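Local coordinates for protein probable acetyltransferase (Thermus thermophilus, PDB 3EXN) that binds acetyl-coenzyme A and, as a GCN5-related N-acetyltransferase, probably transfers the acetyl group to an acceptor that is not known, at residues Leu56-Phe65 and Gly75-Tyr83; Lys135-Arg144 and Thr152-Leu160. All coordinates share one frame; numbering follows the deposited sequence.

Contact 1. Residues Leu56-Phe65 and Gly75-Tyr83; sequences LEVDPRRRAF and GYLDAKLGY
R62 reaches diagonally to D78 across the antiparallel beta hairpin of strands 62-69 and 72-81, part of the central sheet of the GNAT fold. The guanidinium takes the carboxylate side-on. R62 NE reaches OD1 of D78 at 2.8 Å, and NH1 reaches OD2 of D78. Both oxygens use their syn lone pairs, and the two planes are 24° apart. R62 arrives there by bending at chi2 and chi3 (-78° and -79°), which brings its end across to D78. L56, from the end of helix 46-57, lays CB over the centre of the guanidinium face. Y76 OH gives a second bond to D78 OD2 from above the carboxylate plane, so this oxygen of the buried D78 takes two donors. Y76 OH also touches A64 CB at 3.5 Å.

K80 lies on the same face as R62 and D78. Its NZ forms a salt bridge with D59 OD2 at 2.8 Å. The other oxygen, D59 OD1, accepts from R61 N in an Asx turn, which helps to hold the carboxylate.

On the other face F65 and L77 run side by side, and F113 of helix 105-115 packs on both. Backbone bonds pair R63 with A79 and F65 with L77. R63 NH2 bonds P60 O at 2.7 Å, and L81 CD1 sits over one face of the R63 guanidinium, 3.6 Å from NH1.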
loop_
_atom_site.group_PDB
_atom_site.type_symbol
_atom_site.label_atom_id
_atom_site.label_comp_id
_atom_site.label_asym_id
_atom_site.label_seq_id
_atom_site.Cartn_x
_atom_site.Cartn_y
_atom_site.Cartn_z
ATOM N N LEU A 56 -8.015 5.466 -10.419
ATOM C CA LEU A 56 -7.137 6.299 -9.581
ATOM C C LEU A 56 -6.506 7.438 -10.363
ATOM O O LEU A 56 -6.236 8.507 -9.790
ATOM C CB LEU A 56 -6.096 5.471 -8.814
ATOM C CG LEU A 56 -4.807 4.934 -9.434
ATOM C CD1 LEU A 56 -3.712 6.049 -9.527
ATOM C CD2 LEU A 56 -4.272 3.733 -8.627
ATOM N N GLU A 57 -6.337 7.230 -11.664
ATOM C CA GLU A 57 -5.780 8.253 -12.560
ATOM C C GLU A 57 -6.506 9.582 -12.470
ATOM O O GLU A 57 -5.855 10.664 -12.480
ATOM C CB GLU A 57 -5.762 7.747 -14.017
ATOM C CG GLU A 57 -5.166 8.743 -14.986
ATOM C CD GLU A 57 -4.985 8.195 -16.378
ATOM O OE1 GLU A 57 -5.944 7.620 -16.956
ATOM O OE2 GLU A 57 -3.881 8.387 -16.905
ATOM N N VAL A 58 -7.835 9.535 -12.376
ATOM C CA VAL A 58 -8.649 10.748 -12.434
ATOM C C VAL A 58 -8.937 11.387 -11.071
ATOM O O VAL A 58 -9.633 12.411 -10.989
ATOM C CB VAL A 58 -9.982 10.495 -13.181
ATOM C CG1 VAL A 58 -9.693 9.927 -14.553
ATOM C CG2 VAL A 58 -10.909 9.550 -12.393
ATOM N N ASP A 59 -8.413 10.790 -10.003
ATOM C CA ASP A 59 -8.542 11.347 -8.655
ATOM C C ASP A 59 -7.252 12.097 -8.256
ATOM O O ASP A 59 -6.214 11.460 -8.030
ATOM C CB ASP A 59 -8.874 10.233 -7.673
ATOM C CG ASP A 59 -9.092 10.727 -6.256
ATOM O OD1 ASP A 59 -8.851 11.945 -5.954
ATOM O OD2 ASP A 59 -9.550 9.877 -5.445
ATOM N N PRO A 60 -7.310 13.457 -8.176
ATOM C CA PRO A 60 -6.086 14.262 -7.893
ATOM C C PRO A 60 -5.476 14.017 -6.525
ATOM O O PRO A 60 -4.327 14.418 -6.271
ATOM C CB PRO A 60 -6.568 15.712 -7.988
ATOM C CG PRO A 60 -8.077 15.636 -7.861
ATOM C CD PRO A 60 -8.530 14.291 -8.234
ATOM N N ARG A 61 -6.262 13.388 -5.643
ATOM C CA ARG A 61 -5.824 13.091 -4.298
ATOM C C ARG A 61 -5.333 11.649 -4.012
ATOM O O ARG A 61 -4.912 11.362 -2.895
ATOM C CB ARG A 61 -6.893 13.524 -3.336
ATOM C CG ARG A 61 -7.041 15.036 -3.325
ATOM C CD ARG A 61 -7.471 15.474 -2.003
ATOM N NE ARG A 61 -8.853 15.112 -1.767
ATOM C CZ ARG A 61 -9.894 15.790 -2.220
ATOM N NH1 ARG A 61 -11.122 15.364 -1.913
ATOM N NH2 ARG A 61 -9.720 16.889 -2.979
ATOM N N ARG A 62 -5.362 10.774 -5.000
ATOM C CA ARG A 62 -4.776 9.440 -4.855
ATOM C C ARG A 62 -3.272 9.579 -5.030
ATOM O O ARG A 62 -2.779 10.359 -5.866
ATOM C CB ARG A 62 -5.319 8.437 -5.902
ATOM C CG ARG A 62 -6.722 7.879 -5.623
ATOM C CD ARG A 62 -6.823 6.759 -4.546
ATOM N NE ARG A 62 -6.428 5.396 -5.003
ATOM C CZ ARG A 62 -7.189 4.560 -5.696
ATOM N NH1 ARG A 62 -6.720 3.351 -6.002
ATOM N NH2 ARG A 62 -8.434 4.893 -6.077
ATOM N N ARG A 63 -2.539 8.846 -4.190
ATOM C CA ARG A 63 -1.093 8.775 -4.265
ATOM C C ARG A 63 -0.701 7.306 -4.295
ATOM O O ARG A 63 -0.678 6.637 -3.235
ATOM C CB ARG A 63 -0.434 9.470 -3.091
ATOM C CG ARG A 63 -0.614 11.015 -3.074
ATOM C CD ARG A 63 0.127 11.756 -4.193
ATOM N NE ARG A 63 -0.122 13.224 -4.129
ATOM C CZ ARG A 63 -1.201 13.839 -4.622
ATOM N NH1 ARG A 63 -1.320 15.178 -4.515
ATOM N NH2 ARG A 63 -2.198 13.133 -5.167
ATOM N N ALA A 64 -0.472 6.799 -5.498
ATOM C CA ALA A 64 -0.169 5.388 -5.678
ATOM C C ALA A 64 1.136 5.215 -6.438
ATOM O O ALA A 64 1.409 5.982 -7.390
ATOM C CB ALA A 64 -1.347 4.643 -6.413
ATOM N N PHE A 65 1.917 4.214 -6.012
ATOM C CA PHE A 65 3.288 4.010 -6.494
ATOM C C PHE A 65 3.593 2.553 -6.717
ATOM O O PHE A 65 3.277 1.700 -5.859
ATOM C CB PHE A 65 4.290 4.512 -5.447
ATOM C CG PHE A 65 4.044 5.900 -4.999
ATOM C CD1 PHE A 65 4.669 6.989 -5.637
ATOM C CD2 PHE A 65 3.169 6.129 -3.942
ATOM C CE1 PHE A 65 4.428 8.301 -5.203
ATOM C CE2 PHE A 65 2.918 7.434 -3.508
ATOM C CZ PHE A 65 3.529 8.522 -4.164
ATOM N N GLY A 75 6.878 -4.063 -5.213
ATOM C CA GLY A 75 5.723 -3.790 -4.346
ATOM C C GLY A 75 4.869 -2.678 -4.885
ATOM O O GLY A 75 5.092 -2.176 -6.005
ATOM N N TYR A 76 3.913 -2.263 -4.056
ATOM C CA TYR A 76 2.876 -1.309 -4.443
ATOM C C TYR A 76 2.401 -0.598 -3.184
ATOM O O TYR A 76 2.252 -1.236 -2.149
ATOM C CB TYR A 76 1.715 -2.033 -5.104
ATOM C CG TYR A 76 0.599 -1.135 -5.541
ATOM C CD1 TYR A 76 0.790 -0.197 -6.552
ATOM C CD2 TYR A 76 -0.681 -1.243 -4.966
ATOM C CE1 TYR A 76 -0.255 0.644 -6.986
ATOM C CE2 TYR A 76 -1.718 -0.417 -5.389
ATOM C CZ TYR A 76 -1.495 0.543 -6.400
ATOM O OH TYR A 76 -2.546 1.362 -6.804
ATOM N N LEU A 77 2.176 0.714 -3.260
ATOM C CA LEU A 77 1.696 1.512 -2.137
ATOM C C LEU A 77 0.581 2.422 -2.666
ATOM O O LEU A 77 0.749 3.067 -3.693
ATOM C CB LEU A 77 2.835 2.321 -1.489
ATOM C CG LEU A 77 2.561 3.238 -0.266
ATOM C CD1 LEU A 77 3.825 3.431 0.588
ATOM C CD2 LEU A 77 1.957 4.620 -0.703
ATOM N N ASP A 78 -0.562 2.446 -1.971
ATOM C CA ASP A 78 -1.760 3.195 -2.475
ATOM C C ASP A 78 -2.334 3.913 -1.293
ATOM O O ASP A 78 -2.671 3.278 -0.308
ATOM C CB ASP A 78 -2.788 2.208 -3.111
ATOM C CG ASP A 78 -3.873 2.895 -3.975
ATOM O OD1 ASP A 78 -4.243 4.087 -3.738
ATOM O OD2 ASP A 78 -4.384 2.229 -4.904
ATOM N N ALA A 79 -2.421 5.227 -1.390
ATOM C CA ALA A 79 -2.999 6.090 -0.351
ATOM C C ALA A 79 -3.938 7.141 -0.964
ATOM O O ALA A 79 -3.909 7.434 -2.175
ATOM C CB ALA A 79 -1.877 6.731 0.443
ATOM N N LYS A 80 -4.792 7.691 -0.123
ATOM C CA LYS A 80 -5.731 8.768 -0.477
ATOM C C LYS A 80 -5.556 9.948 0.510
ATOM O O LYS A 80 -5.761 9.797 1.731
ATOM C CB LYS A 80 -7.185 8.264 -0.368
ATOM C CG LYS A 80 -8.269 9.284 -0.709
ATOM C CD LYS A 80 -8.123 9.826 -2.107
ATOM C CE LYS A 80 -9.170 10.880 -2.412
ATOM N NZ LYS A 80 -10.474 10.264 -2.803
ATOM N N LEU A 81 -5.190 11.109 -0.021
ATOM C CA LEU A 81 -5.172 12.356 0.760
ATOM C C LEU A 81 -6.611 12.873 0.945
ATOM O O LEU A 81 -7.428 12.804 0.031
ATOM C CB LEU A 81 -4.325 13.409 0.040
ATOM C CG LEU A 81 -2.896 13.050 -0.376
ATOM C CD1 LEU A 81 -2.227 14.244 -1.121
ATOM C CD2 LEU A 81 -2.116 12.640 0.885
ATOM N N GLY A 82 -6.915 13.453 2.110
ATOM C CA GLY A 82 -8.211 14.085 2.302
ATOM C C GLY A 82 -9.296 13.119 2.769
ATOM O O GLY A 82 -10.485 13.483 2.764
ATOM N N TYR A 83 -8.890 11.918 3.188
ATOM C CA TYR A 83 -9.788 10.911 3.754
ATOM C C TYR A 83 -9.127 10.404 5.058
ATOM O O TYR A 83 -7.952 10.055 5.043
ATOM C CB TYR A 83 -10.041 9.730 2.786
ATOM C CG TYR A 83 -11.134 8.814 3.293
ATOM C CD1 TYR A 83 -12.463 9.028 2.963
ATOM C CD2 TYR A 83 -10.844 7.794 4.157
ATOM C CE1 TYR A 83 -13.463 8.220 3.495
ATOM C CE2 TYR A 83 -11.816 7.013 4.688
ATOM C CZ TYR A 83 -13.120 7.204 4.350
ATOM O OH TYR A 83 -14.071 6.369 4.917
#

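Contact 2. Residues Lys135-Arg144 and Thr152-Leu160; sequences KAFFQAQGFR and TLTWYVRPL. With ACO (acetyl coenzyme *a), chain C.
R158 packs along F143 where the chain leaves helix 132-140 and enters the antiparallel strands 144-148 and 153-159 of the GNAT fold. A Schellman motif at G142 ends the helix. R158 CB lies over the F143 ring, 3.8 Å from its centroid and 5° off the normal, a CH-pi contact. F138 CD1 lies over the opposite face of that ring. R158 CG then meets G142 O at 3.6 Å, and CD passes Q141 O. A bend at chi3 (77°) turns the guanidinium back, with F143 CE2 over one face, offset toward the rim, beside R158 NE and CZ; the two planes are 33° apart. R158 NH1 ends on Q141 O at 2.8 Å, with the oxygen in the guanidinium plane. E111 of helix 105-115 forms a salt bridge with the same nitrogen. An alanine here would keep CB over the ring but would probably leave Q141 O and E111 without this partner and uncover part of F143.

R144 and V157 pair through two backbone bonds. Toward the start of strand 153-159, Y156 crosses K135 at about a right angle, and Y156 OH touches K135 CD at 3.2 Å. K135 NZ makes a weak bond to T154 OG1.

The helix also faces acetyl-CoA. F137 has Q141 CG over one face of its ring and the ligand over the other, and F138 CZ meets the acetyl CH3 at 3.6 Å.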
loop_
_atom_site.group_PDB
_atom_site.type_symbol
_atom_site.label_atom_id
_atom_site.label_comp_id
_atom_site.label_asym_id
_atom_site.label_seq_id
_atom_site.Cartn_x
_atom_site.Cartn_y
_atom_site.Cartn_z
ATOM N N LYS A 135 -1.421 -6.237 11.091
ATOM C CA LYS A 135 -1.710 -5.441 12.293
ATOM C C LYS A 135 -0.473 -5.307 13.183
ATOM O O LYS A 135 -0.149 -4.204 13.692
ATOM C CB LYS A 135 -2.882 -6.068 13.057
ATOM C CG LYS A 135 -4.164 -6.178 12.224
ATOM C CD LYS A 135 -5.284 -6.831 13.074
ATOM C CE LYS A 135 -6.633 -6.752 12.368
ATOM N NZ LYS A 135 -7.701 -7.498 13.115
ATOM N N ALA A 136 0.253 -6.396 13.372
ATOM C CA ALA A 136 1.517 -6.351 14.150
ATOM C C ALA A 136 2.561 -5.402 13.486
ATOM O O ALA A 136 3.239 -4.616 14.178
ATOM C CB ALA A 136 2.084 -7.779 14.326
ATOM N N PHE A 137 2.666 -5.454 12.148
ATOM C CA PHE A 137 3.581 -4.564 11.424
ATOM C C PHE A 137 3.277 -3.091 11.663
ATOM O O PHE A 137 4.182 -2.300 11.996
ATOM C CB PHE A 137 3.538 -4.848 9.921
ATOM C CG PHE A 137 4.271 -3.824 9.092
ATOM C CD1 PHE A 137 5.650 -3.865 8.949
ATOM C CD2 PHE A 137 3.572 -2.815 8.454
ATOM C CE1 PHE A 137 6.317 -2.912 8.173
ATOM C CE2 PHE A 137 4.225 -1.861 7.690
ATOM C CZ PHE A 137 5.614 -1.918 7.554
ATOM N N PHE A 138 2.024 -2.705 11.438
ATOM C CA PHE A 138 1.627 -1.303 11.606
ATOM C C PHE A 138 1.807 -0.809 13.024
ATOM O O PHE A 138 2.243 0.329 13.218
ATOM C CB PHE A 138 0.205 -1.017 11.038
ATOM C CG PHE A 138 0.171 -0.971 9.510
ATOM C CD1 PHE A 138 0.700 0.117 8.807
ATOM C CD2 PHE A 138 -0.364 -2.036 8.783
ATOM C CE1 PHE A 138 0.709 0.117 7.395
ATOM C CE2 PHE A 138 -0.351 -2.032 7.388
ATOM C CZ PHE A 138 0.190 -0.967 6.700
ATOM N N GLN A 139 1.480 -1.645 14.015
ATOM C CA GLN A 139 1.684 -1.237 15.426
ATOM C C GLN A 139 3.177 -0.972 15.716
ATOM O O GLN A 139 3.546 0.018 16.407
ATOM C CB GLN A 139 1.104 -2.274 16.390
ATOM C CG GLN A 139 -0.444 -2.439 16.346
ATOM C CD GLN A 139 -1.113 -1.745 17.531
ATOM O OE1 GLN A 139 -0.645 -0.680 18.005
ATOM N NE2 GLN A 139 -2.185 -2.333 18.034
ATOM N N ALA A 140 4.032 -1.831 15.177
ATOM C CA ALA A 140 5.484 -1.718 15.364
ATOM C C ALA A 140 6.008 -0.429 14.794
ATOM O O ALA A 140 6.960 0.133 15.326
ATOM C CB ALA A 140 6.231 -2.927 14.739
ATOM N N GLN A 141 5.348 0.085 13.752
ATOM C CA GLN A 141 5.768 1.351 13.118
ATOM C C GLN A 141 5.115 2.569 13.753
ATOM O O GLN A 141 5.278 3.684 13.264
ATOM C CB GLN A 141 5.420 1.346 11.640
ATOM C CG GLN A 141 5.932 0.159 10.917
ATOM C CD GLN A 141 7.419 -0.063 11.148
ATOM O OE1 GLN A 141 8.209 0.858 11.002
ATOM N NE2 GLN A 141 7.806 -1.301 11.483
ATOM N N GLY A 142 4.348 2.353 14.821
ATOM C CA GLY A 142 3.805 3.467 15.578
ATOM C C GLY A 142 2.341 3.798 15.307
ATOM O O GLY A 142 1.855 4.828 15.802
ATOM N N PHE A 143 1.653 2.954 14.537
ATOM C CA PHE A 143 0.187 3.092 14.275
ATOM C C PHE A 143 -0.612 2.463 15.426
ATOM O O PHE A 143 -0.523 1.277 15.668
ATOM C CB PHE A 143 -0.228 2.443 12.963
ATOM C CG PHE A 143 0.274 3.164 11.740
ATOM C CD1 PHE A 143 -0.593 3.898 10.958
ATOM C CD2 PHE A 143 1.625 3.117 11.388
ATOM C CE1 PHE A 143 -0.154 4.561 9.845
ATOM C CE2 PHE A 143 2.094 3.790 10.255
ATOM C CZ PHE A 143 1.205 4.510 9.482
ATOM N N ARG A 144 -1.391 3.253 16.140
ATOM C CA ARG A 144 -2.270 2.685 17.182
ATOM C C ARG A 144 -3.696 2.369 16.699
ATOM O O ARG A 144 -4.198 3.001 15.728
ATOM C CB ARG A 144 -2.355 3.616 18.396
ATOM C CG ARG A 144 -3.077 4.868 18.079
ATOM C CD ARG A 144 -3.563 5.578 19.271
ATOM N NE ARG A 144 -4.615 6.522 18.875
ATOM C CZ ARG A 144 -5.938 6.348 19.032
ATOM N NH1 ARG A 144 -6.450 5.263 19.619
ATOM N NH2 ARG A 144 -6.766 7.309 18.627
ATOM N N THR A 152 -14.947 -7.057 8.564
ATOM C CA THR A 152 -13.914 -7.173 7.530
ATOM C C THR A 152 -12.747 -6.144 7.633
ATOM O O THR A 152 -11.693 -6.348 7.026
ATOM C CB THR A 152 -14.588 -7.057 6.130
ATOM O OG1 THR A 152 -15.077 -5.718 5.927
ATOM C CG2 THR A 152 -15.779 -8.037 6.012
ATOM N N LEU A 153 -12.934 -5.080 8.420
ATOM C CA LEU A 153 -12.020 -3.910 8.447
ATOM C C LEU A 153 -11.524 -3.526 9.847
ATOM O O LEU A 153 -12.276 -3.647 10.800
ATOM C CB LEU A 153 -12.749 -2.661 7.901
ATOM C CG LEU A 153 -13.047 -2.496 6.424
ATOM C CD1 LEU A 153 -13.631 -1.114 6.161
ATOM C CD2 LEU A 153 -11.748 -2.663 5.660
ATOM N N THR A 154 -10.280 -3.053 9.950
ATOM C CA THR A 154 -9.744 -2.469 11.212
ATOM C C THR A 154 -8.939 -1.224 10.928
ATOM O O THR A 154 -8.120 -1.231 10.020
ATOM C CB THR A 154 -8.819 -3.433 12.004
ATOM O OG1 THR A 154 -9.453 -4.700 12.129
ATOM C CG2 THR A 154 -8.519 -2.862 13.424
ATOM N N TRP A 155 -9.157 -0.168 11.724
ATOM C CA TRP A 155 -8.510 1.127 11.511
ATOM C C TRP A 155 -7.426 1.421 12.560
ATOM O O TRP A 155 -7.620 1.167 13.748
ATOM C CB TRP A 155 -9.553 2.244 11.545
ATOM C CG TRP A 155 -10.425 2.245 10.332
ATOM C CD1 TRP A 155 -11.541 1.478 10.114
ATOM C CD2 TRP A 155 -10.219 2.996 9.151
ATOM N NE1 TRP A 155 -12.048 1.729 8.871
ATOM C CE2 TRP A 155 -11.265 2.667 8.259
ATOM C CE3 TRP A 155 -9.261 3.934 8.758
ATOM C CZ2 TRP A 155 -11.366 3.228 7.002
ATOM C CZ3 TRP A 155 -9.367 4.504 7.515
ATOM C CH2 TRP A 155 -10.417 4.148 6.645
ATOM N N TYR A 156 -6.329 2.008 12.069
ATOM C CA TYR A 156 -5.152 2.440 12.862
ATOM C C TYR A 156 -4.711 3.847 12.426
ATOM O O TYR A 156 -4.982 4.263 11.300
ATOM C CB TYR A 156 -4.001 1.475 12.605
ATOM C CG TYR A 156 -4.270 0.072 13.041
ATOM C CD1 TYR A 156 -3.855 -0.394 14.291
ATOM C CD2 TYR A 156 -4.933 -0.825 12.180
ATOM C CE1 TYR A 156 -4.124 -1.707 14.705
ATOM C CE2 TYR A 156 -5.210 -2.128 12.590
ATOM C CZ TYR A 156 -4.809 -2.561 13.865
ATOM O OH TYR A 156 -5.055 -3.864 14.272
ATOM N N VAL A 157 -3.960 4.558 13.285
ATOM C CA VAL A 157 -3.514 5.925 12.979
ATOM C C VAL A 157 -2.142 6.261 13.589
ATOM O O VAL A 157 -1.798 5.798 14.700
ATOM C CB VAL A 157 -4.534 7.001 13.453
ATOM C CG1 VAL A 157 -4.617 7.076 14.997
ATOM C CG2 VAL A 157 -4.219 8.359 12.805
ATOM N N ARG A 158 -1.389 7.094 12.863
ATOM C CA ARG A 158 -0.111 7.655 13.367
ATOM C C ARG A 158 -0.010 9.147 13.099
ATOM O O ARG A 158 -0.095 9.586 11.957
ATOM C CB ARG A 158 1.068 6.959 12.694
ATOM C CG ARG A 158 2.442 7.372 13.280
ATOM C CD ARG A 158 3.555 6.557 12.703
ATOM N NE ARG A 158 3.902 6.997 11.359
ATOM C CZ ARG A 158 4.833 6.435 10.585
ATOM N NH1 ARG A 158 5.550 5.381 11.005
ATOM N NH2 ARG A 158 5.051 6.930 9.366
ATOM N N PRO A 159 0.238 9.958 14.153
ATOM C CA PRO A 159 0.363 11.385 13.883
ATOM C C PRO A 159 1.619 11.681 13.089
ATOM O O PRO A 159 2.604 10.947 13.202
ATOM C CB PRO A 159 0.484 12.002 15.289
ATOM C CG PRO A 159 1.186 10.938 16.071
ATOM C CD PRO A 159 0.621 9.628 15.538
ATOM N N LEU A 160 1.555 12.720 12.261
ATOM C CA LEU A 160 2.730 13.207 11.541
ATOM C C LEU A 160 3.177 14.493 12.228
ATOM O O LEU A 160 4.318 14.895 12.083
ATOM C CB LEU A 160 2.448 13.463 10.045
ATOM C CG LEU A 160 1.918 12.320 9.163
ATOM C CD1 LEU A 160 2.320 12.594 7.713
ATOM C CD2 LEU A 160 2.421 10.934 9.592
ATOM O OXT LEU A 160 2.419 15.135 12.958
HETATM O O5B ACO C . 9.301 -5.161 8.806
HETATM P P1A ACO C . 9.661 -5.163 7.194
HETATM O O1A ACO C . 10.703 -6.255 6.950
HETATM O O2A ACO C . 9.776 -3.715 6.742
HETATM O O3A ACO C . 8.231 -5.706 6.630
HETATM P P2A ACO C . 7.953 -6.073 5.105
HETATM O O4A ACO C . 7.735 -7.590 5.093
HETATM O O5A ACO C . 9.036 -5.561 4.186
HETATM O O6A ACO C . 6.533 -5.257 4.931
HETATM C CBP ACO C . 4.139 -5.874 4.869
HETATM C CCP ACO C . 5.360 -5.500 5.730
HETATM C CDP ACO C . 3.842 -4.648 4.025
HETATM C CEP ACO C . 2.914 -6.177 5.727
HETATM C CAP ACO C . 4.479 -7.093 3.968
HETATM O OAP ACO C . 4.771 -8.265 4.773
HETATM C C9P ACO C . 3.351 -7.492 3.036
HETATM O O9P ACO C . 3.267 -7.048 1.900
HETATM N N8P ACO C . 2.473 -8.375 3.508
HETATM C C7P ACO C . 1.375 -8.932 2.696
HETATM C C6P ACO C . 0.367 -7.888 2.217
HETATM C C5P ACO C . -0.246 -7.138 3.391
HETATM O O5P ACO C . -0.622 -7.726 4.429
HETATM N N4P ACO C . -0.340 -5.810 3.227
HETATM C C3P ACO C . -0.919 -4.962 4.245
HETATM C C2P ACO C . -2.401 -4.777 4.035
HETATM S S1P ACO C . -3.139 -3.677 5.253
HETATM C C ACO C . -2.641 -2.228 4.533
HETATM O O ACO C . -1.984 -2.273 3.525
HETATM C CH3 ACO C . -3.016 -0.894 5.148
#

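How the contacts relate
Contact 1 closes before contact 2 opens along the chain, and their centres are about 19 Å apart. The strands of both belong to one mixed sheet. Strands 89-96 and 122-128 lie between strand 72-81 of contact 1 and strand 153-159 of contact 2. Contacts 1 and 2 touch where Y83 CE2 packs on W155 CH2 at 3.7 Å. Acetyl-CoA relates to them unequally. Contact 2 lines its pocket directly through F137 and F138. Contact 1 stands one layer back: the L77 side chain is about 4 Å from that of L94, which binds acetyl-CoA, and G75 is about 7 Å from the ligand at the nearest atoms. Helix 105-115 borders both contacts, with F113 facing contact 1 and E111 facing contact 2.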